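Local coordinates for extracellular solute-binding protein, family 1 (Bifidobacterium longum subsp. infantis, PDB 6FTH), which probably binds human milk oligosaccharides outside the cell and delivers them to an ABC transporter for uptake, at residues S31-K36 against D68-Q73; D41-M46 against P403-R408; Q47-L52 against I60-V65; Q72-T77 against H89-A94. All coordinates share one frame; numbering follows the deposited sequence.

Contact 1: S31-K36 against D68-Q73; sequences SVLVVK and DAWAQQ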
loop_
_atom_site.group_PDB
_atom_site.type_symbol
_atom_site.label_atom_id
_atom_site.label_comp_id
_atom_site.label_asym_id
_atom_site.label_seq_id
_atom_site.Cartn_x
_atom_site.Cartn_y
_atom_site.Cartn_z
ATOM N N SER A 31 -11.327 22.647 15.912
ATOM C CA SER A 31 -10.683 22.798 14.615
ATOM C C SER A 31 -10.238 21.429 14.118
ATOM O O SER A 31 -9.728 20.615 14.891
ATOM C CB SER A 31 -9.481 23.739 14.692
ATOM O OG SER A 31 -8.574 23.367 15.721
ATOM N N VAL A 32 -10.480 21.166 12.839
ATOM C CA VAL A 32 -10.205 19.861 12.241
ATOM C C VAL A 32 -9.424 20.059 10.946
ATOM O O VAL A 32 -9.974 20.532 9.945
ATOM C CB VAL A 32 -11.485 19.059 11.983
ATOM C CG1 VAL A 32 -11.120 17.677 11.461
ATOM C CG2 VAL A 32 -12.317 18.940 13.238
ATOM N N LEU A 33 -8.150 19.679 10.959
ATOM C CA LEU A 33 -7.371 19.629 9.732
ATOM C C LEU A 33 -7.639 18.298 9.044
ATOM O O LEU A 33 -7.545 17.236 9.678
ATOM C CB LEU A 33 -5.877 19.755 10.040
ATOM C CG LEU A 33 -4.936 19.452 8.867
ATOM C CD1 LEU A 33 -5.056 20.493 7.780
ATOM C CD2 LEU A 33 -3.484 19.360 9.374
ATOM N N VAL A 34 -7.976 18.351 7.759
ATOM C CA VAL A 34 -8.177 17.143 6.962
ATOM C C VAL A 34 -7.284 17.226 5.738
ATOM O O VAL A 34 -7.430 18.139 4.919
ATOM C CB VAL A 34 -9.637 16.952 6.524
ATOM C CG1 VAL A 34 -9.807 15.586 5.840
ATOM C CG2 VAL A 34 -10.602 17.136 7.682
ATOM N N VAL A 35 -6.372 16.278 5.617
ATOM C CA VAL A 35 -5.551 16.111 4.427
ATOM C C VAL A 35 -6.388 15.294 3.451
ATOM O O VAL A 35 -6.849 14.194 3.788
ATOM C CB VAL A 35 -4.224 15.412 4.761
ATOM C CG1 VAL A 35 -3.352 15.283 3.534
ATOM C CG2 VAL A 35 -3.487 16.149 5.890
ATOM N N LYS A 36 -6.631 15.852 2.268
ATOM C CA LYS A 36 -7.648 15.363 1.348
ATOM C C LYS A 36 -7.084 14.497 0.223
ATOM O O LYS A 36 -6.037 14.794 -0.370
ATOM C CB LYS A 36 -8.393 16.545 0.721
ATOM C CG LYS A 36 -9.200 17.397 1.694
ATOM C CD LYS A 36 -10.467 16.723 2.278
ATOM C CE LYS A 36 -11.531 16.426 1.232
ATOM N NZ LYS A 36 -11.836 17.670 0.423
ATOM N N ASP A 68 -0.129 16.767 -1.502
ATOM C CA ASP A 68 1.146 17.333 -1.942
ATOM C C ASP A 68 1.535 18.530 -1.092
ATOM O O ASP A 68 2.710 18.692 -0.745
ATOM C CB ASP A 68 1.069 17.741 -3.418
ATOM C CG ASP A 68 1.144 16.552 -4.359
ATOM O OD1 ASP A 68 1.665 15.494 -3.957
ATOM O OD2 ASP A 68 0.667 16.680 -5.508
ATOM N N ALA A 69 0.570 19.375 -0.732
ATOM C CA ALA A 69 0.876 20.498 0.143
ATOM C C ALA A 69 1.259 20.024 1.539
ATOM O O ALA A 69 2.214 20.537 2.140
ATOM C CB ALA A 69 -0.311 21.461 0.197
ATOM N N TRP A 70 0.539 19.035 2.070
ATOM C CA TRP A 70 0.837 18.561 3.416
ATOM C C TRP A 70 2.239 17.962 3.499
ATOM O O TRP A 70 2.946 18.154 4.490
ATOM C CB TRP A 70 -0.234 17.557 3.848
ATOM C CG TRP A 70 0.015 17.008 5.209
ATOM C CD1 TRP A 70 0.268 15.720 5.520
ATOM C CD2 TRP A 70 0.073 17.741 6.437
ATOM N NE1 TRP A 70 0.483 15.595 6.869
ATOM C CE2 TRP A 70 0.363 16.817 7.459
ATOM C CE3 TRP A 70 -0.100 19.082 6.773
ATOM C CZ2 TRP A 70 0.485 17.190 8.793
ATOM C CZ3 TRP A 70 0.028 19.456 8.088
ATOM C CH2 TRP A 70 0.310 18.515 9.086
ATOM N N ALA A 71 2.655 17.222 2.476
ATOM C CA ALA A 71 3.986 16.624 2.488
ATOM C C ALA A 71 5.060 17.672 2.723
ATOM O O ALA A 71 6.064 17.402 3.397
ATOM C CB ALA A 71 4.223 15.943 1.150
ATOM N N GLN A 72 4.847 18.873 2.200
ATOM C CA GLN A 72 5.799 19.970 2.307
ATOM C C GLN A 72 5.637 20.790 3.583
ATOM O O GLN A 72 6.587 21.469 3.995
ATOM C CB GLN A 72 5.611 20.904 1.109
ATOM C CG GLN A 72 6.139 20.335 -0.188
ATOM C CD GLN A 72 7.676 20.317 -0.244
ATOM O OE1 GLN A 72 8.297 19.256 -0.401
ATOM N NE2 GLN A 72 8.292 21.499 -0.119
ATOM N N GLN A 73 4.472 20.749 4.217
ATOM C CA GLN A 73 4.214 21.556 5.401
ATOM C C GLN A 73 4.347 20.786 6.704
ATOM O O GLN A 73 4.461 21.421 7.757
ATOM C CB GLN A 73 2.797 22.145 5.346
ATOM C CG GLN A 73 2.532 23.077 4.177
ATOM C CD GLN A 73 1.050 23.407 4.008
ATOM O OE1 GLN A 73 0.206 23.019 4.827
ATOM N NE2 GLN A 73 0.727 24.110 2.936
#
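Leu33 and Val35 of a sheet strand pack under the indole of Trp70 in a buried, wholly apolar strand-to-helix contact within one α/β lobe of the solute-binding-protein fold. Strand 29-36 lies between strands 59-66 and 86-88, to which it runs parallel, and helix 67-80 is the helix of the beta-alpha-beta crossover linking those two neighbours, so it passes over the strand in between. The side chains of the strand alternate: Leu33 and Val35 point toward this helix, while Val32 and Val34 face other partners and touch Trp62. From the helix, the long reach is made by Trp70, whose CG lies opposite the backbone N (chi1 179°), and this lays the indole across the two strand residues. Val35 grips its near end with both methyls. Val35 CG1 rests on Trp70 CB at 3.9 Å, and Val35 CG2 sits over one face of the five-membered ring of Trp70, 3.8 Å from its centroid and 14° off the ring normal, a CH-pi contact. Leu33 takes the far end, its CD2 meeting the six-membered ring obliquely. The indole N-H is used as well: NE1 donates to Ala90 O, tying the helix to the chain leaving strand 86-88, and the ring of Phe91 meets the indole at a steep angle. A leucine in place of Trp70 would probably leave Ala90 O without this donor and open a gap beside Leu33, since the shorter chain cannot span both strand residues. Leu33 CD2 lies 3.7 Å from Trp70 CZ3 and 3.9 Å from Trp70 CH2.

Contact 2: D41-M46 against P403-R408; sequences DKIANM and PGLADR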
loop_
_atom_site.group_PDB
_atom_site.type_symbol
_atom_site.label_atom_id
_atom_site.label_comp_id
_atom_site.label_asym_id
_atom_site.label_seq_id
_atom_site.Cartn_x
_atom_site.Cartn_y
_atom_site.Cartn_z
ATOM N N ASP A 41 -14.733 16.541 -3.335
ATOM C CA ASP A 41 -15.379 17.826 -3.102
ATOM C C ASP A 41 -14.884 18.404 -1.782
ATOM O O ASP A 41 -14.195 17.744 -0.986
ATOM C CB ASP A 41 -16.904 17.645 -3.048
ATOM C CG ASP A 41 -17.685 18.923 -3.360
ATOM O OD1 ASP A 41 -17.093 20.024 -3.409
ATOM O OD2 ASP A 41 -18.916 18.807 -3.560
ATOM N N LYS A 42 -15.189 19.675 -1.572
ATOM C CA LYS A 42 -14.930 20.292 -0.286
ATOM C C LYS A 42 -15.807 19.622 0.773
ATOM O O LYS A 42 -16.961 19.284 0.514
ATOM C CB LYS A 42 -15.262 21.781 -0.407
ATOM C CG LYS A 42 -14.560 22.685 0.579
ATOM C CD LYS A 42 -15.075 22.386 1.967
ATOM C CE LYS A 42 -14.765 23.418 2.970
ATOM N NZ LYS A 42 -14.860 22.826 4.302
ATOM N N ILE A 43 -15.253 19.414 1.971
ATOM C CA ILE A 43 -15.996 18.727 3.030
ATOM C C ILE A 43 -17.268 19.480 3.402
ATOM O O ILE A 43 -18.306 18.868 3.685
ATOM C CB ILE A 43 -15.104 18.498 4.265
ATOM C CG1 ILE A 43 -13.948 17.579 3.914
ATOM C CG2 ILE A 43 -15.920 17.865 5.413
ATOM C CD1 ILE A 43 -12.998 17.320 5.100
ATOM N N ALA A 44 -17.195 20.813 3.468
ATOM C CA ALA A 44 -18.376 21.608 3.796
ATOM C C ALA A 44 -19.524 21.332 2.835
ATOM O O ALA A 44 -20.689 21.518 3.207
ATOM C CB ALA A 44 -18.035 23.099 3.805
ATOM N N ASN A 45 -19.222 20.894 1.609
ATOM C CA ASN A 45 -20.258 20.564 0.633
ATOM C C ASN A 45 -20.855 19.178 0.827
ATOM O O ASN A 45 -21.749 18.804 0.060
ATOM C CB ASN A 45 -19.717 20.664 -0.798
ATOM C CG ASN A 45 -19.497 22.100 -1.232
ATOM O OD1 ASN A 45 -20.053 23.024 -0.635
ATOM N ND2 ASN A 45 -18.673 22.293 -2.258
ATOM N N MET A 46 -20.394 18.396 1.803
ATOM C CA MET A 46 -20.866 17.027 1.976
ATOM C C MET A 46 -21.934 16.960 3.060
ATOM O O MET A 46 -21.706 17.401 4.189
ATOM C CB MET A 46 -19.691 16.129 2.359
ATOM C CG MET A 46 -18.606 16.083 1.288
ATOM S SD MET A 46 -17.146 15.200 1.886
ATOM C CE MET A 46 -15.953 15.556 0.595
ATOM N N PRO A 403 -18.197 12.990 -3.001
ATOM C CA PRO A 403 -18.808 13.530 -1.778
ATOM C C PRO A 403 -18.449 12.746 -0.524
ATOM O O PRO A 403 -19.276 12.562 0.380
ATOM C CB PRO A 403 -20.302 13.419 -2.078
ATOM C CG PRO A 403 -20.378 12.112 -2.849
ATOM C CD PRO A 403 -19.140 12.132 -3.743
ATOM N N GLY A 404 -17.191 12.359 -0.445
ATOM C CA GLY A 404 -16.661 11.739 0.748
ATOM C C GLY A 404 -15.154 11.786 0.733
ATOM O O GLY A 404 -14.537 12.428 -0.116
ATOM N N LEU A 405 -14.562 11.108 1.705
ATOM C CA LEU A 405 -13.116 11.041 1.809
ATOM C C LEU A 405 -12.535 9.796 1.154
ATOM O O LEU A 405 -11.318 9.735 0.944
ATOM C CB LEU A 405 -12.720 11.072 3.288
ATOM C CG LEU A 405 -13.288 12.251 4.101
ATOM C CD1 LEU A 405 -12.812 12.245 5.524
ATOM C CD2 LEU A 405 -12.924 13.585 3.453
ATOM N N ALA A 406 -13.370 8.819 0.825
ATOM C CA ALA A 406 -12.978 7.576 0.118
ATOM C C ALA A 406 -11.929 6.828 0.949
ATOM O O ALA A 406 -12.052 6.784 2.187
ATOM C CB ALA A 406 -12.603 7.869 -1.312
ATOM N N ASP A 407 -10.914 6.256 0.296
ATOM C CA ASP A 407 -9.948 5.427 0.998
ATOM C C ASP A 407 -9.090 6.218 1.977
ATOM O O ASP A 407 -8.425 5.606 2.813
ATOM C CB ASP A 407 -9.074 4.684 -0.011
ATOM C CG ASP A 407 -8.294 5.620 -0.891
ATOM O OD1 ASP A 407 -8.924 6.387 -1.645
ATOM O OD2 ASP A 407 -7.060 5.639 -0.759
ATOM N N ARG A 408 -9.104 7.544 1.917
ATOM C CA ARG A 408 -8.379 8.365 2.872
ATOM C C ARG A 408 -9.154 8.606 4.181
ATOM O O ARG A 408 -8.682 9.344 5.039
ATOM C CB ARG A 408 -8.028 9.712 2.228
ATOM C CG ARG A 408 -6.688 9.771 1.530
ATOM C CD ARG A 408 -6.543 8.800 0.365
ATOM N NE ARG A 408 -5.481 9.279 -0.538
ATOM C CZ ARG A 408 -5.188 8.755 -1.727
ATOM N NH1 ARG A 408 -5.830 7.690 -2.181
ATOM N NH2 ARG A 408 -4.236 9.311 -2.474
#
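Met46 is laid against the backbone of Pro403 and Gly404, where two loops far apart in sequence meet in the α/β lobe. The first loop is the link from strand to helix in a beta-alpha-beta unit, and Met46 is the N-cap residue of helix 47-56; the second precedes strand 418-420. The methionine chain is extended beyond CG (chi2 172°, chi3 -170°), so it runs along the opposing backbone like a rod. Met46 CG lies 3.7 Å from Pro403 O. Met46 SD is 3.7 Å from Gly404 N, and Met46 CE comes to 3.5 Å from Gly404 O. Pro403 meets it with main-chain C and O; its CB is directed away, and its carbonyl oxygen also accepts the indole N-H of Trp48, just inside the helix. Gly404 likewise offers main chain alone to the thioether. The third large contributor, Leu405, turns one branch to the side chain of Ile43, and the two cross at a slant; Lys36 touches both. Behind the contact, Asp41 OD1 braces the first loop by accepting from Lys42 N and Asn45 ND2 on the same face of the carboxylate. Leu405 CD2 sits 4.1 Å from both Ile43 CD1 and Ile43 CG1.

Contact 3: Q47-L52 against I60-V65; sequences QWAKDL and IEWQEV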
loop_
_atom_site.group_PDB
_atom_site.type_symbol
_atom_site.label_atom_id
_atom_site.label_comp_id
_atom_site.label_asym_id
_atom_site.label_seq_id
_atom_site.Cartn_x
_atom_site.Cartn_y
_atom_site.Cartn_z
ATOM N N GLN A 47 -23.095 16.389 2.711
ATOM C CA GLN A 47 -24.198 16.297 3.662
ATOM C C GLN A 47 -23.794 15.559 4.935
ATOM O O GLN A 47 -24.120 16.000 6.043
ATOM C CB GLN A 47 -25.406 15.630 3.009
ATOM C CG GLN A 47 -26.613 15.524 3.928
ATOM C CD GLN A 47 -27.169 16.889 4.276
ATOM O OE1 GLN A 47 -27.468 17.680 3.387
ATOM N NE2 GLN A 47 -27.277 17.184 5.563
ATOM N N TRP A 48 -23.098 14.425 4.799
ATOM C CA TRP A 48 -22.736 13.668 5.994
ATOM C C TRP A 48 -21.911 14.508 6.948
ATOM O O TRP A 48 -21.997 14.322 8.168
ATOM C CB TRP A 48 -22.007 12.365 5.627
ATOM C CG TRP A 48 -20.658 12.548 4.982
ATOM C CD1 TRP A 48 -20.388 12.480 3.655
ATOM C CD2 TRP A 48 -19.413 12.836 5.630
ATOM N NE1 TRP A 48 -19.057 12.714 3.425
ATOM C CE2 TRP A 48 -18.435 12.928 4.623
ATOM C CE3 TRP A 48 -19.027 13.014 6.966
ATOM C CZ2 TRP A 48 -17.091 13.210 4.907
ATOM C CZ3 TRP A 48 -17.694 13.288 7.249
ATOM C CH2 TRP A 48 -16.751 13.397 6.218
ATOM N N ALA A 49 -21.099 15.436 6.422
ATOM C CA ALA A 49 -20.268 16.258 7.289
ATOM C C ALA A 49 -21.105 17.286 8.047
ATOM O O ALA A 49 -20.771 17.650 9.186
ATOM C CB ALA A 49 -19.172 16.946 6.485
ATOM N N LYS A 50 -22.175 17.778 7.417
ATOM C CA LYS A 50 -23.122 18.643 8.112
ATOM C C LYS A 50 -23.876 17.865 9.184
ATOM O O LYS A 50 -24.034 18.344 10.317
ATOM C CB LYS A 50 -24.092 19.255 7.095
ATOM C CG LYS A 50 -23.478 20.329 6.224
ATOM C CD LYS A 50 -24.558 21.204 5.581
ATOM C CE LYS A 50 -23.953 22.351 4.768
ATOM N NZ LYS A 50 -22.853 23.084 5.460
ATOM N N ASP A 51 -24.320 16.653 8.841
ATOM C CA ASP A 51 -24.947 15.768 9.821
ATOM C C ASP A 51 -24.006 15.498 10.988
ATOM O O ASP A 51 -24.421 15.513 12.153
ATOM C CB ASP A 51 -25.326 14.430 9.174
ATOM C CG ASP A 51 -26.431 14.550 8.140
ATOM O OD1 ASP A 51 -27.032 15.640 8.017
ATOM O OD2 ASP A 51 -26.702 13.542 7.449
ATOM N N LEU A 52 -22.728 15.230 10.695
ATOM C CA LEU A 52 -21.795 14.876 11.753
ATOM C C LEU A 52 -21.650 16.014 12.744
ATOM O O LEU A 52 -21.649 15.799 13.962
ATOM C CB LEU A 52 -20.438 14.535 11.137
ATOM C CG LEU A 52 -19.263 14.241 12.075
ATOM C CD1 LEU A 52 -19.546 12.998 12.872
ATOM C CD2 LEU A 52 -17.973 14.095 11.252
ATOM N N ILE A 60 -17.570 22.746 14.040
ATOM C CA ILE A 60 -16.358 22.245 13.390
ATOM C C ILE A 60 -15.809 23.331 12.481
ATOM O O ILE A 60 -16.499 23.818 11.575
ATOM C CB ILE A 60 -16.617 20.951 12.611
ATOM C CG1 ILE A 60 -17.081 19.845 13.563
ATOM C CG2 ILE A 60 -15.346 20.539 11.867
ATOM C CD1 ILE A 60 -17.528 18.578 12.865
ATOM N N GLU A 61 -14.560 23.699 12.707
ATOM C CA GLU A 61 -13.837 24.590 11.809
ATOM C C GLU A 61 -12.928 23.723 10.946
ATOM O O GLU A 61 -11.832 23.340 11.369
ATOM C CB GLU A 61 -13.061 25.615 12.623
ATOM C CG GLU A 61 -13.980 26.517 13.431
ATOM C CD GLU A 61 -13.276 27.732 14.009
ATOM O OE1 GLU A 61 -12.024 27.740 14.066
ATOM O OE2 GLU A 61 -13.984 28.678 14.408
ATOM N N TRP A 62 -13.384 23.423 9.731
ATOM C CA TRP A 62 -12.637 22.550 8.837
ATOM C C TRP A 62 -11.490 23.326 8.203
ATOM O O TRP A 62 -11.641 24.492 7.816
ATOM C CB TRP A 62 -13.536 22.011 7.719
ATOM C CG TRP A 62 -14.726 21.166 8.133
ATOM C CD1 TRP A 62 -16.033 21.551 8.150
ATOM C CD2 TRP A 62 -14.715 19.788 8.546
ATOM N NE1 TRP A 62 -16.831 20.519 8.552
ATOM C CE2 TRP A 62 -16.050 19.424 8.807
ATOM C CE3 TRP A 62 -13.710 18.838 8.733
ATOM C CZ2 TRP A 62 -16.405 18.158 9.239
ATOM C CZ3 TRP A 62 -14.067 17.582 9.165
ATOM C CH2 TRP A 62 -15.408 17.253 9.414
ATOM N N GLN A 63 -10.336 22.674 8.106
ATOM C CA GLN A 63 -9.195 23.172 7.354
ATOM C C GLN A 63 -8.752 22.037 6.445
ATOM O O GLN A 63 -8.445 20.946 6.927
ATOM C CB GLN A 63 -8.055 23.555 8.297
ATOM C CG GLN A 63 -6.841 24.111 7.571
ATOM C CD GLN A 63 -5.653 24.317 8.495
ATOM O OE1 GLN A 63 -5.788 24.297 9.725
ATOM N NE2 GLN A 63 -4.475 24.507 7.902
ATOM N N GLU A 64 -8.741 22.275 5.144
ATOM C CA GLU A 64 -8.396 21.249 4.174
ATOM C C GLU A 64 -7.073 21.574 3.501
ATOM O O GLU A 64 -6.781 22.739 3.203
ATOM C CB GLU A 64 -9.482 21.132 3.113
ATOM C CG GLU A 64 -10.808 20.698 3.678
ATOM C CD GLU A 64 -11.913 20.785 2.649
ATOM O OE1 GLU A 64 -12.263 19.758 2.046
ATOM O OE2 GLU A 64 -12.405 21.910 2.416
ATOM N N VAL A 65 -6.278 20.539 3.267
ATOM C CA VAL A 65 -5.012 20.660 2.550
ATOM C C VAL A 65 -4.841 19.455 1.637
ATOM O O VAL A 65 -5.282 18.343 1.955
ATOM C CB VAL A 65 -3.826 20.768 3.524
ATOM C CG1 VAL A 65 -4.031 21.949 4.460
ATOM C CG2 VAL A 65 -3.670 19.483 4.322
HETATM O O HOH W 1 -19.719 20.286 9.059
#
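With chi1 at -61°, Trp62 places CG opposite its own carbonyl carbon, and the indole stands out from the strand with its six-membered ring directed at Ala49 and Leu52 of the helix. Leu52 answers with CG opposite its backbone N (chi1 175°), which brings CD2 to the rim of that ring. These residues join the helix and the second strand of a beta-alpha-beta unit made of strand 29-36, helix 47-56 and strand 59-66, the last being an edge strand of its sheet. The packing is modest and one-sided: Trp62 carries most of the strand's share, and the helix supplies small or branched apolar groups. Ala49 CB approaches Trp62 CZ2 obliquely at 4.1 Å. Leu52 CD2 comes to the edge of the indole, near its plane, 4.5 Å from Trp62 CH2, and the Leu52 side chain also touches Leu356, Leu359 and Leu360 of helix 350-360. The indole is sandwiched as well. Ile60, two residues back on the same strand, puts CG2 over the centre of one face, 3.3 Å above the plane, while Ile43 covers the other. Between such neighbours the ring has little freedom to rotate. On the helix itself, Gln47 NE2 donates to Asp51 OD1 from above the carboxylate plane, a one-turn link on the far side. The polar atom of the indole also reaches the helix, through a water lying in the ring plane that accepts from Trp62 NE1 at 2.9 Å and donates to Ala49 O at 2.8 Å.

Contact 4: Q72-T77 against H89-A94; sequences QQKNAT and HAFFPA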
loop_
_atom_site.group_PDB
_atom_site.type_symbol
_atom_site.label_atom_id
_atom_site.label_comp_id
_atom_site.label_asym_id
_atom_site.label_seq_id
_atom_site.Cartn_x
_atom_site.Cartn_y
_atom_site.Cartn_z
ATOM N N GLN A 72 4.847 18.873 2.200
ATOM C CA GLN A 72 5.799 19.970 2.307
ATOM C C GLN A 72 5.637 20.790 3.583
ATOM O O GLN A 72 6.587 21.469 3.995
ATOM C CB GLN A 72 5.611 20.904 1.109
ATOM C CG GLN A 72 6.139 20.335 -0.188
ATOM C CD GLN A 72 7.676 20.317 -0.244
ATOM O OE1 GLN A 72 8.297 19.256 -0.401
ATOM N NE2 GLN A 72 8.292 21.499 -0.119
ATOM N N GLN A 73 4.472 20.749 4.217
ATOM C CA GLN A 73 4.214 21.556 5.401
ATOM C C GLN A 73 4.347 20.786 6.704
ATOM O O GLN A 73 4.461 21.421 7.757
ATOM C CB GLN A 73 2.797 22.145 5.346
ATOM C CG GLN A 73 2.532 23.077 4.177
ATOM C CD GLN A 73 1.050 23.407 4.008
ATOM O OE1 GLN A 73 0.206 23.019 4.827
ATOM N NE2 GLN A 73 0.727 24.110 2.936
ATOM N N LYS A 74 4.356 19.444 6.666
ATOM C CA LYS A 74 4.201 18.668 7.894
ATOM C C LYS A 74 5.336 18.926 8.878
ATOM O O LYS A 74 5.097 19.144 10.072
ATOM C CB LYS A 74 4.094 17.168 7.588
ATOM C CG LYS A 74 4.036 16.321 8.861
ATOM C CD LYS A 74 3.437 14.933 8.639
ATOM C CE LYS A 74 4.420 13.968 8.055
ATOM N NZ LYS A 74 3.902 12.570 8.115
ATOM N N ASN A 75 6.585 18.869 8.406
ATOM C CA ASN A 75 7.709 18.983 9.330
ATOM C C ASN A 75 7.727 20.351 9.996
ATOM O O ASN A 75 7.881 20.457 11.217
ATOM C CB ASN A 75 9.021 18.712 8.599
ATOM C CG ASN A 75 9.163 17.267 8.185
ATOM O OD1 ASN A 75 8.405 16.403 8.634
ATOM N ND2 ASN A 75 10.146 16.987 7.331
ATOM N N ALA A 76 7.516 21.409 9.216
ATOM C CA ALA A 76 7.466 22.751 9.787
ATOM C C ALA A 76 6.311 22.890 10.772
ATOM O O ALA A 76 6.437 23.561 11.803
ATOM C CB ALA A 76 7.336 23.772 8.660
ATOM N N THR A 77 5.169 22.267 10.465
ATOM C CA THR A 77 4.013 22.343 11.357
ATOM C C THR A 77 4.319 21.686 12.696
ATOM O O THR A 77 4.022 22.241 13.759
ATOM C CB THR A 77 2.799 21.690 10.675
ATOM O OG1 THR A 77 2.479 22.405 9.473
ATOM C CG2 THR A 77 1.579 21.690 11.586
ATOM N N HIS A 89 -5.625 12.089 8.601
ATOM C CA HIS A 89 -4.757 11.740 7.466
ATOM C C HIS A 89 -3.500 12.615 7.462
ATOM O O HIS A 89 -2.941 12.937 6.404
ATOM C CB HIS A 89 -5.525 11.792 6.129
ATOM C CG HIS A 89 -4.735 11.368 4.911
ATOM N ND1 HIS A 89 -3.714 10.440 4.950
ATOM C CD2 HIS A 89 -4.836 11.750 3.614
ATOM C CE1 HIS A 89 -3.215 10.277 3.736
ATOM N NE2 HIS A 89 -3.874 11.062 2.908
ATOM N N ALA A 90 -3.056 12.991 8.659
ATOM C CA ALA A 90 -1.968 13.944 8.816
ATOM C C ALA A 90 -0.740 13.354 9.488
ATOM O O ALA A 90 0.378 13.534 8.974
ATOM C CB ALA A 90 -2.478 15.159 9.605
ATOM N N PHE A 91 -0.910 12.671 10.620
ATOM C CA PHE A 91 0.198 12.238 11.468
ATOM C C PHE A 91 0.219 10.728 11.658
ATOM O O PHE A 91 -0.785 10.115 12.049
ATOM C CB PHE A 91 0.137 12.928 12.829
ATOM C CG PHE A 91 0.163 14.424 12.731
ATOM C CD1 PHE A 91 1.288 15.072 12.267
ATOM C CD2 PHE A 91 -0.917 15.181 13.127
ATOM C CE1 PHE A 91 1.303 16.454 12.148
ATOM C CE2 PHE A 91 -0.899 16.559 13.024
ATOM C CZ PHE A 91 0.225 17.193 12.545
ATOM N N PHE A 92 1.369 10.138 11.383
ATOM C CA PHE A 92 1.596 8.734 11.642
ATOM C C PHE A 92 2.126 8.553 13.051
ATOM O O PHE A 92 2.629 9.505 13.669
ATOM C CB PHE A 92 2.627 8.190 10.661
ATOM C CG PHE A 92 2.103 8.008 9.286
ATOM C CD1 PHE A 92 2.127 9.051 8.377
ATOM C CD2 PHE A 92 1.552 6.798 8.893
ATOM C CE1 PHE A 92 1.619 8.882 7.099
ATOM C CE2 PHE A 92 1.042 6.632 7.606
ATOM C CZ PHE A 92 1.073 7.671 6.724
ATOM N N PRO A 93 2.052 7.335 13.586
ATOM C CA PRO A 93 2.620 7.102 14.916
ATOM C C PRO A 93 4.064 7.557 15.025
ATOM O O PRO A 93 4.437 8.148 16.041
ATOM C CB PRO A 93 2.473 5.586 15.085
ATOM C CG PRO A 93 1.219 5.253 14.286
ATOM C CD PRO A 93 1.291 6.174 13.087
ATOM N N ALA A 94 4.874 7.315 13.993
ATOM C CA ALA A 94 6.274 7.740 14.043
ATOM C C ALA A 94 6.395 9.253 14.217
ATOM O O ALA A 94 7.314 9.730 14.890
ATOM C CB ALA A 94 7.001 7.294 12.774
HETATM O O HOH W 2 1.954 12.586 6.259
#
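Ala90 meets Lys74 through its carbonyl oxygen, which lies 3.4 Å from Lys74 CD, a contact with the aliphatic part of the lysine. The same oxygen, already the acceptor for Trp70 NE1, takes a longer bond of 3.3 Å from a water, and that water in turn accepts from Lys74 NZ at 2.7 Å. Ammonium and carbonyl are therefore linked by water rather than directly. Phe91 comes next; its ring stands obliquely to the lysine, with CD1 4.2 Å from Lys74 CD, and packs further on Phe103 and Leu78. Here the chain has left strand 86-88 of the α/β lobe, the strand reached by the beta-alpha-beta crossover through helix 67-80, and is about to enter helix 93-98. Phe92 is the N-cap of that helix, and its backbone N donates to Asn95 OD1, as in one half of a capping box. Lys74 NZ donates to this same OD1. The lysine gets there by a bend at chi3 (80°), which turns CE and NZ away from the line of the chain and along the loop. With a methionine in its place, Asn95 and the bridging water would probably each lose a charged donor, leaving the two helices less firmly tied. The ammonium also meets Phe92, at the ring edge and not over its face: Lys74 NZ lies in the ring plane, 4.0 Å from Phe92 CD1.

Overall arrangement
All four contacts belong to one lobe, and three of them share its sheet or the helices crossing it. Contacts 1 and 3 reach neighbouring strands, and the alternating side chains of strand 29-36 serve both. Contact 2 braces the loop entering helix 47-56, the helix of contact 3; Glu64 joins the two by accepting from Ile43 N, and its salt bridge to Lys36 extends the link to contact 1. Contact 4 continues along helix 67-80 from contact 1. Contacts 1, 2 and 3 are buried: the first is side chain on side chain, the second largely thioether on backbone, and the third adds a water bridge. Contact 4, partly buried, combines a lysine's aliphatic chain with its water-linked ammonium.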